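Local coordinates for WbbZ protein (PDB 6X1L), which is of unknown function but, as a member of the polysaccharide pyruvyl transferase family, may transfer pyruvyl groups to sugars of a cell-surface polysaccharide, at residues T42-E47 with L156-S161; G74-L77 with L81-E84. All coordinates share one frame; numbering follows the deposited sequence.

Contact 1 of 2, residues T42-E47 with L156-S161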
loop_
_atom_site.group_PDB
_atom_site.type_symbol
_atom_site.label_atom_id
_atom_site.label_comp_id
_atom_site.label_asym_id
_atom_site.label_seq_id
_atom_site.Cartn_x
_atom_site.Cartn_y
_atom_site.Cartn_z
ATOM N N THR A 42 0.386 7.923 -15.355
ATOM C CA THR A 42 -0.311 7.795 -16.631
ATOM C C THR A 42 -1.766 8.227 -16.503
ATOM O O THR A 42 -2.309 8.872 -17.406
ATOM C CB THR A 42 -0.213 6.358 -17.140
ATOM O OG1 THR A 42 1.165 5.975 -17.220
ATOM C CG2 THR A 42 -0.833 6.240 -18.525
ATOM N N TYR A 43 -2.412 7.899 -15.379
ATOM C CA TYR A 43 -3.779 8.364 -15.176
ATOM C C TYR A 43 -3.821 9.879 -15.026
ATOM O O TYR A 43 -4.737 10.532 -15.536
ATOM C CB TYR A 43 -4.399 7.664 -13.962
ATOM C CG TYR A 43 -4.542 6.171 -14.167
ATOM C CD1 TYR A 43 -5.130 5.668 -15.321
ATOM C CD2 TYR A 43 -4.060 5.267 -13.230
ATOM C CE1 TYR A 43 -5.254 4.307 -15.529
ATOM C CE2 TYR A 43 -4.177 3.899 -13.427
ATOM C CZ TYR A 43 -4.775 3.426 -14.579
ATOM O OH TYR A 43 -4.894 2.070 -14.780
ATOM N N ASP A 44 -2.835 10.457 -14.332
ATOM C CA ASP A 44 -2.731 11.911 -14.263
ATOM C C ASP A 44 -2.542 12.505 -15.654
ATOM O O ASP A 44 -3.111 13.556 -15.975
ATOM C CB ASP A 44 -1.568 12.309 -13.354
ATOM C CG ASP A 44 -1.778 11.874 -11.908
ATOM O OD1 ASP A 44 -2.877 11.382 -11.591
ATOM O OD2 ASP A 44 -0.843 12.021 -11.094
ATOM N N PHE A 45 -1.748 11.840 -16.491
ATOM C CA PHE A 45 -1.491 12.336 -17.840
ATOM C C PHE A 45 -2.752 12.301 -18.698
ATOM O O PHE A 45 -3.030 13.250 -19.439
ATOM C CB PHE A 45 -0.375 11.512 -18.478
ATOM C CG PHE A 45 -0.172 11.795 -19.943
ATOM C CD1 PHE A 45 0.597 12.865 -20.353
ATOM C CD2 PHE A 45 -0.749 10.983 -20.903
ATOM C CE1 PHE A 45 0.788 13.124 -21.700
ATOM C CE2 PHE A 45 -0.567 11.243 -22.246
ATOM C CZ PHE A 45 0.204 12.311 -22.646
ATOM N N PHE A 46 -3.527 11.216 -18.614
ATOM C CA PHE A 46 -4.772 11.132 -19.372
ATOM C C PHE A 46 -5.755 12.214 -18.948
ATOM O O PHE A 46 -6.369 12.873 -19.796
ATOM C CB PHE A 46 -5.407 9.753 -19.192
ATOM C CG PHE A 46 -4.663 8.644 -19.877
ATOM C CD1 PHE A 46 -3.837 8.905 -20.955
ATOM C CD2 PHE A 46 -4.798 7.332 -19.443
ATOM C CE1 PHE A 46 -3.154 7.882 -21.589
ATOM C CE2 PHE A 46 -4.121 6.306 -20.071
ATOM C CZ PHE A 46 -3.297 6.581 -21.148
ATOM N N GLU A 47 -5.923 12.408 -17.640
ATOM C CA GLU A 47 -6.899 13.380 -17.160
ATOM C C GLU A 47 -6.496 14.802 -17.527
ATOM O O GLU A 47 -7.353 15.625 -17.871
ATOM C CB GLU A 47 -7.073 13.243 -15.645
ATOM C CG GLU A 47 -7.651 11.907 -15.205
ATOM C CD GLU A 47 -7.853 11.824 -13.698
ATOM O OE1 GLU A 47 -8.046 10.702 -13.180
ATOM O OE2 GLU A 47 -7.815 12.880 -13.033
ATOM N N LEU A 156 2.234 15.714 -8.358
ATOM C CA LEU A 156 2.777 15.344 -7.054
ATOM C C LEU A 156 1.959 15.891 -5.888
ATOM O O LEU A 156 1.853 15.231 -4.849
ATOM C CB LEU A 156 4.225 15.826 -6.955
ATOM C CG LEU A 156 5.040 15.436 -5.723
ATOM C CD1 LEU A 156 5.167 13.924 -5.625
ATOM C CD2 LEU A 156 6.411 16.090 -5.774
ATOM N N ASN A 157 1.369 17.078 -6.033
ATOM C CA ASN A 157 0.799 17.747 -4.870
ATOM C C ASN A 157 -0.449 17.059 -4.332
ATOM O O ASN A 157 -0.818 17.298 -3.175
ATOM C CB ASN A 157 0.493 19.206 -5.203
ATOM C CG ASN A 157 1.744 20.058 -5.254
ATOM O OD1 ASN A 157 2.459 20.070 -6.255
ATOM N ND2 ASN A 157 2.020 20.773 -4.168
ATOM N N LYS A 158 -1.105 16.212 -5.120
ATOM C CA LYS A 158 -2.269 15.498 -4.615
ATOM C C LYS A 158 -1.905 14.187 -3.930
ATOM O O LYS A 158 -2.796 13.508 -3.409
ATOM C CB LYS A 158 -3.277 15.242 -5.738
ATOM C CG LYS A 158 -2.838 14.241 -6.777
ATOM C CD LYS A 158 -3.916 14.086 -7.836
ATOM C CE LYS A 158 -3.500 13.105 -8.913
ATOM N NZ LYS A 158 -4.554 12.963 -9.950
ATOM N N TYR A 159 -0.622 13.825 -3.908
ATOM C CA TYR A 159 -0.142 12.639 -3.212
ATOM C C TYR A 159 0.543 12.956 -1.889
ATOM O O TYR A 159 0.751 12.042 -1.085
ATOM C CB TYR A 159 0.842 11.866 -4.101
ATOM C CG TYR A 159 0.272 11.419 -5.424
ATOM C CD1 TYR A 159 0.276 12.268 -6.531
ATOM C CD2 TYR A 159 -0.254 10.144 -5.580
ATOM C CE1 TYR A 159 -0.244 11.865 -7.741
ATOM C CE2 TYR A 159 -0.774 9.727 -6.797
ATOM C CZ TYR A 159 -0.764 10.594 -7.874
ATOM O OH TYR A 159 -1.283 10.193 -9.087
ATOM N N LEU A 160 0.905 14.214 -1.650
ATOM C CA LEU A 160 1.742 14.563 -0.513
ATOM C C LEU A 160 0.947 14.538 0.786
ATOM O O LEU A 160 -0.232 14.904 0.822
ATOM C CB LEU A 160 2.363 15.946 -0.715
ATOM C CG LEU A 160 3.215 16.130 -1.974
ATOM C CD1 LEU A 160 3.743 17.557 -2.079
ATOM C CD2 LEU A 160 4.361 15.130 -2.011
ATOM N N SER A 161 1.602 14.100 1.855
ATOM C CA SER A 161 1.044 14.224 3.193
ATOM C C SER A 161 1.509 15.486 3.901
ATOM O O SER A 161 0.851 15.924 4.854
ATOM C CB SER A 161 1.420 13.006 4.043
ATOM O OG SER A 161 2.804 13.010 4.358
#
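The carboxylate of D44, reaching out from helix 33-48, is met by K158 and Y159 coming from the opposite direction, and its two oxygens divide the work between them. OD1 of D44 takes the charged end of the lysine: K158 NZ lies 2.8 Å from D44 OD1 in a hydrogen-bonded salt bridge, arriving steeply, 58° out of the carboxylate plane. D44 OD2 accepts a hydrogen bond from the hydroxyl of Y159, with OH at 2.8 Å, approached on the syn side and only 23° out of plane. The tyrosine ring is turned 47° from the carboxylate and presents its edge, so that its CE1 also comes within 3.4 Å of D44 OD2. K158 gets there by length: CG sits between the backbone N and the carbonyl carbon, and everything beyond is fully extended, running alongside the tyrosine to the same carboxylate.

Neither oxygen stops at one partner. R207 of helix 203-218 forms a second salt bridge to OD1, and the backbone N of D155 donates to OD2. This buried carboxylate is therefore gripped by four donors, two of them cationic, which would be expected to favour its ionised form. E47, one helical turn on, adds negative charge to the cluster; its OE2 remains 4.5 Å from K158 NZ, beyond a salt bridge, while its OE1 pairs with R207. On the loop side, Y159 N bonds to L156 O, closing the short 3-10 turn 156-158, which carries K158 and leads directly into Y159.

A single aspartate thus links helix 33-48 of the first sheet's half to the inter-sheet connection and to helix 203-218 of the second, consistent with the two-domain arrangement expected for the GT-B clan.

Contact 2 of 2, residues G74-L77 with L81-E84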
loop_
_atom_site.group_PDB
_atom_site.type_symbol
_atom_site.label_atom_id
_atom_site.label_comp_id
_atom_site.label_asym_id
_atom_site.label_seq_id
_atom_site.Cartn_x
_atom_site.Cartn_y
_atom_site.Cartn_z
ATOM N N GLY A 74 7.143 0.982 -18.556
ATOM C CA GLY A 74 7.830 0.173 -17.574
ATOM C C GLY A 74 9.065 -0.464 -18.177
ATOM O O GLY A 74 9.517 -0.094 -19.257
ATOM N N GLY A 75 9.598 -1.438 -17.446
ATOM C CA GLY A 75 10.791 -2.140 -17.861
ATOM C C GLY A 75 10.606 -3.640 -17.866
ATOM O O GLY A 75 11.515 -4.385 -17.490
ATOM N N ASN A 76 9.431 -4.099 -18.301
ATOM C CA ASN A 76 9.167 -5.532 -18.325
ATOM C C ASN A 76 9.714 -6.200 -19.583
ATOM O O ASN A 76 10.023 -7.398 -19.559
ATOM C CB ASN A 76 7.665 -5.790 -18.199
ATOM C CG ASN A 76 7.349 -7.238 -17.894
ATOM O OD1 ASN A 76 7.170 -8.049 -18.803
ATOM N ND2 ASN A 76 7.274 -7.571 -16.607
ATOM N N LEU A 77 9.853 -5.453 -20.680
ATOM C CA LEU A 77 10.297 -6.017 -21.957
ATOM C C LEU A 77 11.818 -6.171 -21.962
ATOM O O LEU A 77 12.554 -5.465 -22.653
ATOM C CB LEU A 77 9.827 -5.145 -23.113
ATOM C CG LEU A 77 8.314 -5.022 -23.267
ATOM C CD1 LEU A 77 7.959 -4.126 -24.439
ATOM C CD2 LEU A 77 7.701 -6.399 -23.431
ATOM N N LEU A 81 14.912 -11.891 -18.832
ATOM C CA LEU A 81 14.466 -11.524 -17.491
ATOM C C LEU A 81 12.964 -11.754 -17.336
ATOM O O LEU A 81 12.565 -12.619 -16.556
ATOM C CB LEU A 81 14.826 -10.072 -17.178
ATOM C CG LEU A 81 16.096 -9.824 -16.364
ATOM C CD1 LEU A 81 16.072 -8.423 -15.770
ATOM C CD2 LEU A 81 16.252 -10.872 -15.272
ATOM N N TYR A 82 12.128 -11.001 -18.043
ATOM C CA TYR A 82 10.682 -11.124 -17.939
ATOM C C TYR A 82 10.091 -11.384 -19.317
ATOM O O TYR A 82 10.565 -10.840 -20.321
ATOM C CB TYR A 82 10.049 -9.862 -17.343
ATOM C CG TYR A 82 10.836 -9.241 -16.211
ATOM C CD1 TYR A 82 10.696 -9.699 -14.908
ATOM C CD2 TYR A 82 11.710 -8.188 -16.446
ATOM C CE1 TYR A 82 11.412 -9.127 -13.870
ATOM C CE2 TYR A 82 12.429 -7.611 -15.417
ATOM C CZ TYR A 82 12.277 -8.083 -14.133
ATOM O OH TYR A 82 12.995 -7.507 -13.111
ATOM N N SER A 83 9.040 -12.202 -19.355
ATOM C CA SER A 83 8.351 -12.525 -20.595
ATOM C C SER A 83 6.869 -12.181 -20.568
ATOM O O SER A 83 6.183 -12.406 -21.571
ATOM C CB SER A 83 8.526 -14.015 -20.922
ATOM O OG SER A 83 7.985 -14.830 -19.896
ATOM N N GLU A 84 6.357 -11.638 -19.462
ATOM C CA GLU A 84 4.923 -11.377 -19.355
ATOM C C GLU A 84 4.479 -10.304 -20.345
ATOM O O GLU A 84 3.507 -10.493 -21.086
ATOM C CB GLU A 84 4.569 -10.974 -17.924
ATOM C CG GLU A 84 3.077 -10.806 -17.675
ATOM C CD GLU A 84 2.757 -10.506 -16.221
ATOM O OE1 GLU A 84 3.702 -10.268 -15.439
ATOM O OE2 GLU A 84 1.559 -10.509 -15.859
#
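N76 and Y82 meet across a short surface loop, the asparagine amide lying obliquely over the root of the tyrosine side chain, with amide and ring planes 30° apart. The meeting point is the methylene of Y82 more than its ring: N76 ND2 stands 3.7 Å from Y82 CB and 4.0 Å from Y82 CG. With CG anti to its own backbone N (chi1 -167°), the N76 side chain swings along the 81-84 segment, so that the amide is laid against the methylene while OD1 is carried on toward E84.

The backbone of 74-77 supplies the other half of the contact. N76 O approaches Y82 CB to 3.3 Å and sits near the plane of the ring, at the edge that bears CD2. G75 O reaches the same side of the ring, 3.9 Å from Y82 CE2, but at an oblique angle. Two successive carbonyl oxygens thus lie beside the CD2 and CE2 side of the tyrosine, one near its plane and one oblique to it. Farther along, N76 OD1 lies 3.7 Å from E84 N, too far for a bond, and 4.0 Å from E84 CB.

The strongest polar partner of this oxygen is G85 N, in the first turn of helix 84-92. S83 holds the N-cap position of that helix without a side-chain capping bond, and N76 satisfies one early amide from across the loop instead. Y82 O is also bonded to the hydroxyl of Y109, tying this segment to a neighbouring loop.

No hydrogen bond joins the two segments themselves. Their match depends on van der Waals packing, perhaps with a weak C-H to carbonyl component at N76 O, so the directional restraint comes mainly from neighbouring bonds, and the helix terminus would tend to polarise the N76 amide.

Contact 2 is nested in sequence inside the long loop closed by contact 1, in the order 42-47, 74-77, 81-84, 156-161. Their centres lie 25 Å apart on opposite sides of the chain's centre; even the nearest atoms, about 8 Å apart, do not touch. Contact 2, and the helix of contact 1, belong to the six-stranded sheet's half: helix 33-48 follows strand 23-27, and the 74-84 loop follows its neighbour, strand 67-71. Contact 1 joins sequence 109 residues apart and ties this half to the connection leading to the four-stranded sheet, whereas contact 2 is local, shaping the loop that starts helix 84-92, with L81 touching Y248 from the second half.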